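Long-range contacts in STING-associated CdnE c-di-GMP synthase (Flavobacteriaceae, PDB 6WT8), which synthesises c-di-GMP, a cyclic dinucleotide that probably serves as the signal to a partner STING receptor in CBASS bacterial defence: residues 169-175 / 184-188; 279-284 / 325-331; 284-288 / 304-309. One frame throughout, in Å; residues are numbered along the deposited sequence.

These three contacts illustrate how a protein of this kind combines a sheet-based part with a helical one. Interaction 1 comes first along the chain and joins helix 154-172 and the turn after it to strand 184-189 of the mixed sheet. Interactions 2 and 3 follow in the helical C-terminal part. Their centres are 12 Å apart, both use helix 278-287, and they share Ile284; interaction 3 lies within the span of chain that interaction 2 brackets. Interaction 1 is remote, its centre 34 Å from that of interaction 2 and 41 Å from that of interaction 3. It belongs to the sheet, while the others are adjoining packings on one helix, touching at Val325 and Tyr286.

Interaction 1: 169-175 / 184-188; sequences LSSTYKT and IYVKV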
# COMPACT_ATOMS: atom_id res chain seq x y z
N LEU A 169 -13.95 -18.94 -13.28
CA LEU A 169 -12.50 -18.89 -13.44
C LEU A 169 -11.94 -20.28 -13.72
O LEU A 169 -11.00 -20.43 -14.51
CB LEU A 169 -11.88 -18.25 -12.18
CG LEU A 169 -12.25 -16.77 -12.03
CD1 LEU A 169 -11.88 -16.28 -10.61
CD2 LEU A 169 -11.58 -15.87 -13.11
N SER A 170 -12.49 -21.32 -13.07
CA SER A 170 -11.99 -22.66 -13.31
C SER A 170 -12.28 -23.13 -14.72
O SER A 170 -11.59 -24.02 -15.21
CB SER A 170 -12.61 -23.64 -12.32
OG SER A 170 -12.17 -23.35 -11.02
N SER A 171 -13.36 -22.64 -15.32
CA SER A 171 -13.67 -23.03 -16.69
C SER A 171 -12.86 -22.26 -17.72
O SER A 171 -12.78 -22.69 -18.87
CB SER A 171 -15.17 -22.86 -16.96
OG SER A 171 -15.55 -21.53 -17.06
N THR A 172 -12.20 -21.17 -17.32
CA THR A 172 -11.44 -20.28 -18.19
C THR A 172 -9.95 -20.52 -18.10
O THR A 172 -9.26 -20.56 -19.12
CB THR A 172 -11.72 -18.81 -17.81
OG1 THR A 172 -13.11 -18.54 -17.93
CG2 THR A 172 -10.91 -17.85 -18.70
N TYR A 173 -9.44 -20.75 -16.89
CA TYR A 173 -8.01 -20.86 -16.65
C TYR A 173 -7.65 -22.26 -16.19
O TYR A 173 -8.35 -22.85 -15.36
CB TYR A 173 -7.56 -19.81 -15.59
CG TYR A 173 -7.77 -18.39 -16.05
CD1 TYR A 173 -6.87 -17.80 -16.94
CD2 TYR A 173 -8.92 -17.68 -15.69
CE1 TYR A 173 -7.08 -16.51 -17.41
CE2 TYR A 173 -9.11 -16.34 -16.14
CZ TYR A 173 -8.20 -15.80 -17.01
OH TYR A 173 -8.44 -14.52 -17.47
N LYS A 174 -6.55 -22.78 -16.72
CA LYS A 174 -6.10 -24.12 -16.36
C LYS A 174 -5.84 -24.28 -14.86
O LYS A 174 -6.18 -25.32 -14.28
CB LYS A 174 -4.83 -24.46 -17.15
CG LYS A 174 -4.27 -25.81 -16.84
CD LYS A 174 -2.87 -25.97 -17.44
CE LYS A 174 -2.33 -27.37 -17.23
NZ LYS A 174 -2.92 -28.32 -18.21
N THR A 175 -5.18 -23.31 -14.23
CA THR A 175 -4.75 -23.46 -12.84
C THR A 175 -5.39 -22.35 -12.01
O THR A 175 -5.11 -21.17 -12.23
CB THR A 175 -3.24 -23.38 -12.73
OG1 THR A 175 -2.68 -24.38 -13.57
CG2 THR A 175 -2.77 -23.62 -11.29
N ILE A 184 -9.60 -16.15 -4.40
CA ILE A 184 -9.37 -17.15 -5.44
C ILE A 184 -8.07 -16.81 -6.15
O ILE A 184 -7.88 -15.66 -6.54
CB ILE A 184 -10.54 -17.16 -6.44
CG1 ILE A 184 -11.87 -17.53 -5.74
CG2 ILE A 184 -10.27 -18.20 -7.57
CD1 ILE A 184 -13.09 -17.10 -6.61
N TYR A 185 -7.18 -17.77 -6.34
CA TYR A 185 -5.87 -17.48 -6.92
C TYR A 185 -5.85 -18.00 -8.36
O TYR A 185 -6.06 -19.19 -8.60
CB TYR A 185 -4.75 -18.14 -6.12
CG TYR A 185 -3.38 -17.48 -6.22
CD1 TYR A 185 -3.26 -16.09 -6.29
CD2 TYR A 185 -2.22 -18.23 -6.18
CE1 TYR A 185 -2.00 -15.46 -6.34
CE2 TYR A 185 -0.96 -17.63 -6.24
CZ TYR A 185 -0.85 -16.25 -6.31
OH TYR A 185 0.40 -15.64 -6.37
N VAL A 186 -5.66 -17.09 -9.33
CA VAL A 186 -5.77 -17.41 -10.75
C VAL A 186 -4.41 -17.32 -11.40
O VAL A 186 -3.75 -16.29 -11.29
CB VAL A 186 -6.74 -16.46 -11.45
CG1 VAL A 186 -6.88 -16.85 -12.91
CG2 VAL A 186 -8.07 -16.47 -10.70
N LYS A 187 -4.03 -18.35 -12.15
CA LYS A 187 -2.81 -18.26 -12.96
C LYS A 187 -3.23 -17.79 -14.35
O LYS A 187 -3.74 -18.57 -15.16
CB LYS A 187 -2.09 -19.60 -12.99
CG LYS A 187 -1.48 -19.94 -11.63
CD LYS A 187 -0.52 -21.12 -11.76
CE LYS A 187 0.70 -20.77 -12.60
NZ LYS A 187 1.60 -19.88 -11.81
N VAL A 188 -3.01 -16.49 -14.62
CA VAL A 188 -3.27 -15.95 -15.96
C VAL A 188 -2.11 -16.32 -16.86
O VAL A 188 -0.96 -16.31 -16.43
CB VAL A 188 -3.50 -14.44 -15.85
CG1 VAL A 188 -3.87 -13.80 -17.21
CG2 VAL A 188 -4.57 -14.11 -14.81
O HOH W 1 -3.80 -21.20 -15.79
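The ring of Tyr173 lies against Val186, whose CG1 sits 3.8 Å from the ring centroid and 24° off its normal, a CH-pi contact over one face. Tyr173 CE1 also approaches Val188 CG1 at 4.2 Å. One helical turn earlier, Leu169 extends the apolar strip, with its CD1 3.9 Å from Ile184 CG2 and 3.8 Å from Val186 CG2. Alternate strand residues, Ile184, Val186 and Val188, supply the surface on which Leu169 of helix 154-172 and Tyr173 of the following turn rest, and Val73 of helix 60-81 closes over Leu169, Tyr173 and Val188.

The chain then leaves the helix and comes alongside the strand. Lys187 N donates to Thr175 O (3.0 Å, 162°), while the return link is made by water 1, which accepts from Thr175 N at 3.0 Å and donates to Lys187 O at 2.7 Å. Thr175 CG2 touches Lys187 CD at 3.4 Å, but the ammonium group leads away to a salt bridge with Asp194. Just beyond, strand 176-177 pairs antiparallel with strand 184-189. The chemistry is divided accordingly: apolar packing seats Leu169 and Tyr173 on the sheet, and one direct and one water-mediated backbone link align the chain entering the hairpin.

Interaction 2: 279-284 / 325-331; sequences FHINAI and VDGCEYI
This is a helix-to-loop packing contact in the helical C-terminal part, where helix 278-287 is overlaid by the connection between helices 316-320 and 336-360. Residues 279-284 are regular alpha helix, with Ala283 N bonded to Phe279 O (3.1 Å) and Ile284 N to His280 O (2.9 Å). Segment 325-331 is irregular. Val325 and Asp326 are helical in phi and psi, Gly327 turns through a positive phi (79/6), and Glu329 (-138/159) and Tyr330 (-95/122) are extended before Ile331 bends back (-75/-12). An Asx turn holds the bend, with Cys328 N donating to Asp326 OD1 at 3.0 Å; Ser324 OG also bonds to OD1.

The helix backbone is approached most closely near the two ends of segment 325-331: the CA atoms of Ala283 and Val325 are 5.1 Å apart, those of His280 and Ile331 6.4 Å. Ile331 (chi1 p, chi2 t) is the main wedge, its CG2 3.8 Å from Ala283 CB and 3.9 Å from Phe279 CE2, its CD1 3.7 Å from Ile284 CG1. Val325 CG2 lies 3.8 Å from Ala283 CA. Phe279, chi1 t, brings its ring nearer the segment, CZ in van der Waals contact with Glu329 OE1 (3.6 Å) and Asp326 OD2 at the ring edge. Water 2 bridges the backbones, donating to Phe279 O (2.8 Å) and accepting from Val325 N (2.9 Å). This is plain packing of an irregular connection on a helix, while an Asx turn shapes the part standing off.

Around this contact, helix 235-248 borders Asn282, Val325 and Asp326, helix 253-266 covers Ile281, and helix 300-314 packs on Ile284.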
# COMPACT_ATOMS: atom_id res chain seq x y z
N PHE A 279 2.57 -1.75 5.70
CA PHE A 279 1.61 -0.80 6.27
C PHE A 279 2.31 0.20 7.19
O PHE A 279 2.02 1.41 7.15
CB PHE A 279 0.56 -1.71 6.99
CG PHE A 279 -0.43 -1.03 7.88
CD1 PHE A 279 -1.73 -0.76 7.37
CD2 PHE A 279 -0.14 -0.70 9.18
CE1 PHE A 279 -2.70 -0.15 8.16
CE2 PHE A 279 -1.11 -0.13 10.00
CZ PHE A 279 -2.39 0.16 9.48
N HIS A 280 3.22 -0.31 8.03
CA HIS A 280 3.88 0.57 9.00
C HIS A 280 4.91 1.43 8.32
O HIS A 280 5.07 2.60 8.70
CB HIS A 280 4.56 -0.25 10.11
CG HIS A 280 3.63 -1.20 10.75
ND1 HIS A 280 3.48 -2.50 10.30
CD2 HIS A 280 2.75 -1.06 11.79
CE1 HIS A 280 2.58 -3.12 11.05
NE2 HIS A 280 2.15 -2.28 11.98
N ILE A 281 5.65 0.88 7.34
CA ILE A 281 6.63 1.69 6.61
C ILE A 281 5.92 2.81 5.87
O ILE A 281 6.37 3.98 5.89
CB ILE A 281 7.44 0.80 5.64
CG1 ILE A 281 8.40 -0.01 6.48
CG2 ILE A 281 8.25 1.69 4.67
CD1 ILE A 281 9.16 -1.08 5.69
N ASN A 282 4.78 2.49 5.24
CA ASN A 282 4.01 3.53 4.54
C ASN A 282 3.67 4.64 5.51
O ASN A 282 3.80 5.82 5.20
CB ASN A 282 2.71 2.96 3.99
CG ASN A 282 2.88 2.00 2.83
OD1 ASN A 282 3.92 1.96 2.18
ND2 ASN A 282 1.82 1.20 2.56
N ALA A 283 3.13 4.26 6.69
CA ALA A 283 2.68 5.26 7.67
C ALA A 283 3.84 6.10 8.22
O ALA A 283 3.69 7.32 8.39
CB ALA A 283 1.96 4.53 8.84
N ILE A 284 4.99 5.48 8.47
CA ILE A 284 6.13 6.24 9.01
C ILE A 284 6.55 7.28 7.97
O ILE A 284 6.84 8.46 8.29
CB ILE A 284 7.28 5.29 9.36
CG1 ILE A 284 6.87 4.47 10.59
CG2 ILE A 284 8.61 6.08 9.53
CD1 ILE A 284 7.81 3.22 10.85
N VAL A 325 -1.81 5.31 7.43
CA VAL A 325 -2.17 6.23 6.34
C VAL A 325 -3.68 6.39 6.28
O VAL A 325 -4.17 7.50 6.02
CB VAL A 325 -1.62 5.73 5.00
CG1 VAL A 325 -2.17 6.59 3.79
CG2 VAL A 325 -0.11 5.73 5.07
N ASP A 326 -4.43 5.32 6.53
CA ASP A 326 -5.90 5.42 6.45
C ASP A 326 -6.51 6.09 7.68
O ASP A 326 -7.73 6.28 7.74
CB ASP A 326 -6.53 4.04 6.17
CG ASP A 326 -6.31 3.05 7.31
OD1 ASP A 326 -5.98 3.47 8.45
OD2 ASP A 326 -6.49 1.82 7.08
N GLY A 327 -5.70 6.45 8.67
CA GLY A 327 -6.19 7.21 9.82
C GLY A 327 -6.90 6.39 10.86
O GLY A 327 -7.41 6.97 11.84
N CYS A 328 -6.94 5.08 10.73
CA CYS A 328 -7.78 4.27 11.61
C CYS A 328 -7.04 3.58 12.76
O CYS A 328 -7.71 3.02 13.66
CB CYS A 328 -8.51 3.21 10.78
SG CYS A 328 -9.73 3.92 9.62
N GLU A 329 -5.71 3.58 12.79
CA GLU A 329 -4.97 3.00 13.89
C GLU A 329 -3.81 3.90 14.26
O GLU A 329 -3.35 4.72 13.44
CB GLU A 329 -4.38 1.63 13.52
CG GLU A 329 -5.38 0.72 12.80
CD GLU A 329 -4.76 -0.57 12.25
OE1 GLU A 329 -3.61 -0.94 12.65
OE2 GLU A 329 -5.45 -1.21 11.41
N TYR A 330 -3.32 3.74 15.49
CA TYR A 330 -2.02 4.29 15.87
C TYR A 330 -1.02 3.17 15.68
O TYR A 330 -1.16 2.12 16.32
CB TYR A 330 -2.05 4.77 17.32
CG TYR A 330 -2.88 6.03 17.51
CD1 TYR A 330 -2.36 7.23 17.09
CD2 TYR A 330 -4.13 5.98 18.11
CE1 TYR A 330 -3.08 8.41 17.26
CE2 TYR A 330 -4.87 7.15 18.29
CZ TYR A 330 -4.32 8.35 17.86
OH TYR A 330 -5.04 9.52 18.05
N ILE A 331 -0.00 3.39 14.85
CA ILE A 331 0.84 2.25 14.43
C ILE A 331 1.78 1.77 15.51
O ILE A 331 2.34 0.66 15.36
CB ILE A 331 1.65 2.56 13.16
CG1 ILE A 331 2.51 3.80 13.32
CG2 ILE A 331 0.72 2.73 11.98
CD1 ILE A 331 3.61 3.86 12.29
O HOH W 2 -0.47 2.75 6.89

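Interaction 3: 284-288 / 304-309; sequences ICYNI and ILYQEL
Both segments are helical: 284-287 is the last turn of helix 278-287, and 304-309 lies within helix 300-314. Ile288 leaves the first helix with an extended psi (-69/138), its N bonding to Cys285 O (3.2 Å), three residues back. In the second, Glu308 N to Ile304 O and Leu309 N to Leu305 O are both 2.9 Å. The nearest CA pairs are Cys285 with Leu305 (7.9 Å) and Ile288 with Glu308 (7.5 Å).

Ile288 (chi1 m, chi2 t) points toward the second helix: CG2 is 4.1 Å from Ile304 CG2 and CD1 4.0 Å from Leu305 CD2. Leu305 CD2 also meets Cys285 SG at 4.0 Å, and Ile284 CG2 meets Leu309 CD2 at 4.0 Å. Glu308, chi1 t and chi2 p, places CG 4.1 Å from Ile284 CG2 and 3.8 Å from Ile288 CG1, and bonds through OE2 to Tyr318 OH. Water 3 lies between the helices, 2.8 Å from Ile284 O and 2.4 Å from Glu308 OE2.

Leu253, Ile257 and Leu260 of helix 253-266 pack on Cys285, and Ile343 and Leu350 of helix 336-360 on Ile284 and Leu309. Buried Glu308 is the particular polar feature of aliphatic helix-helix packing otherwise typical of an all-helical core.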
# COMPACT_ATOMS: atom_id res chain seq x y z
N ILE A 284 4.99 5.48 8.47
CA ILE A 284 6.13 6.24 9.01
C ILE A 284 6.55 7.28 7.97
O ILE A 284 6.84 8.46 8.29
CB ILE A 284 7.28 5.29 9.36
CG1 ILE A 284 6.87 4.47 10.59
CG2 ILE A 284 8.61 6.08 9.53
CD1 ILE A 284 7.81 3.22 10.85
N CYS A 285 6.65 6.85 6.70
CA CYS A 285 7.11 7.81 5.67
C CYS A 285 6.07 8.88 5.41
O CYS A 285 6.42 10.06 5.23
CB CYS A 285 7.48 7.08 4.39
SG CYS A 285 8.93 6.01 4.57
N TYR A 286 4.80 8.50 5.39
CA TYR A 286 3.71 9.43 5.11
C TYR A 286 3.62 10.48 6.20
O TYR A 286 3.12 11.60 5.96
CB TYR A 286 2.41 8.59 5.01
CG TYR A 286 1.17 9.37 4.66
CD1 TYR A 286 0.84 9.63 3.37
CD2 TYR A 286 0.33 9.82 5.67
CE1 TYR A 286 -0.33 10.34 3.08
CE2 TYR A 286 -0.84 10.53 5.39
CZ TYR A 286 -1.14 10.79 4.07
OH TYR A 286 -2.28 11.49 3.76
N ASN A 287 4.03 10.14 7.43
CA ASN A 287 3.87 11.08 8.51
C ASN A 287 4.96 12.17 8.50
O ASN A 287 4.82 13.18 9.21
CB ASN A 287 3.84 10.27 9.82
CG ASN A 287 3.77 11.13 11.06
OD1 ASN A 287 4.72 11.16 11.84
ND2 ASN A 287 2.70 11.84 11.20
N ILE A 288 6.03 12.01 7.71
CA ILE A 288 7.09 13.02 7.68
C ILE A 288 6.54 14.29 7.01
O ILE A 288 5.85 14.23 6.00
CB ILE A 288 8.33 12.46 6.95
CG1 ILE A 288 8.91 11.27 7.73
CG2 ILE A 288 9.45 13.52 6.82
CD1 ILE A 288 10.06 10.51 7.06
N ILE A 304 17.17 12.19 6.36
CA ILE A 304 15.80 12.49 6.85
C ILE A 304 15.18 11.26 7.50
O ILE A 304 14.58 11.32 8.57
CB ILE A 304 14.93 12.98 5.68
CG1 ILE A 304 15.34 14.36 5.26
CG2 ILE A 304 13.39 12.94 6.03
CD1 ILE A 304 15.14 15.45 6.28
N LEU A 305 15.29 10.13 6.82
CA LEU A 305 14.75 8.88 7.35
C LEU A 305 15.44 8.48 8.65
O LEU A 305 14.76 8.05 9.61
CB LEU A 305 14.87 7.79 6.30
CG LEU A 305 13.89 7.95 5.13
CD1 LEU A 305 14.28 6.93 4.04
CD2 LEU A 305 12.46 7.64 5.61
N TYR A 306 16.77 8.59 8.71
CA TYR A 306 17.47 8.28 9.95
C TYR A 306 16.99 9.16 11.08
O TYR A 306 16.74 8.67 12.19
CB TYR A 306 18.97 8.41 9.76
CG TYR A 306 19.74 8.19 11.03
CD1 TYR A 306 19.95 6.94 11.53
CD2 TYR A 306 20.34 9.25 11.70
CE1 TYR A 306 20.64 6.70 12.69
CE2 TYR A 306 21.03 9.02 12.89
CZ TYR A 306 21.18 7.74 13.36
OH TYR A 306 21.89 7.48 14.50
N GLN A 307 16.84 10.46 10.82
CA GLN A 307 16.34 11.36 11.85
C GLN A 307 14.93 10.95 12.29
O GLN A 307 14.62 10.95 13.48
CB GLN A 307 16.37 12.81 11.35
CG GLN A 307 17.75 13.35 11.10
CD GLN A 307 17.64 14.69 10.30
OE1 GLN A 307 16.91 15.59 10.69
NE2 GLN A 307 18.32 14.77 9.16
N GLU A 308 14.06 10.59 11.36
CA GLU A 308 12.71 10.23 11.75
C GLU A 308 12.70 8.97 12.60
O GLU A 308 12.00 8.90 13.63
CB GLU A 308 11.87 10.02 10.51
CG GLU A 308 10.45 9.55 10.80
CD GLU A 308 9.61 10.61 11.54
OE1 GLU A 308 10.00 11.78 11.59
OE2 GLU A 308 8.53 10.22 12.03
N LEU A 309 13.44 7.92 12.19
CA LEU A 309 13.46 6.71 13.03
C LEU A 309 14.06 6.99 14.39
O LEU A 309 13.54 6.49 15.39
CB LEU A 309 14.22 5.59 12.34
CG LEU A 309 13.65 5.16 10.98
CD1 LEU A 309 14.36 3.90 10.52
CD2 LEU A 309 12.19 4.90 10.99
O HOH W 3 6.62 9.12 10.97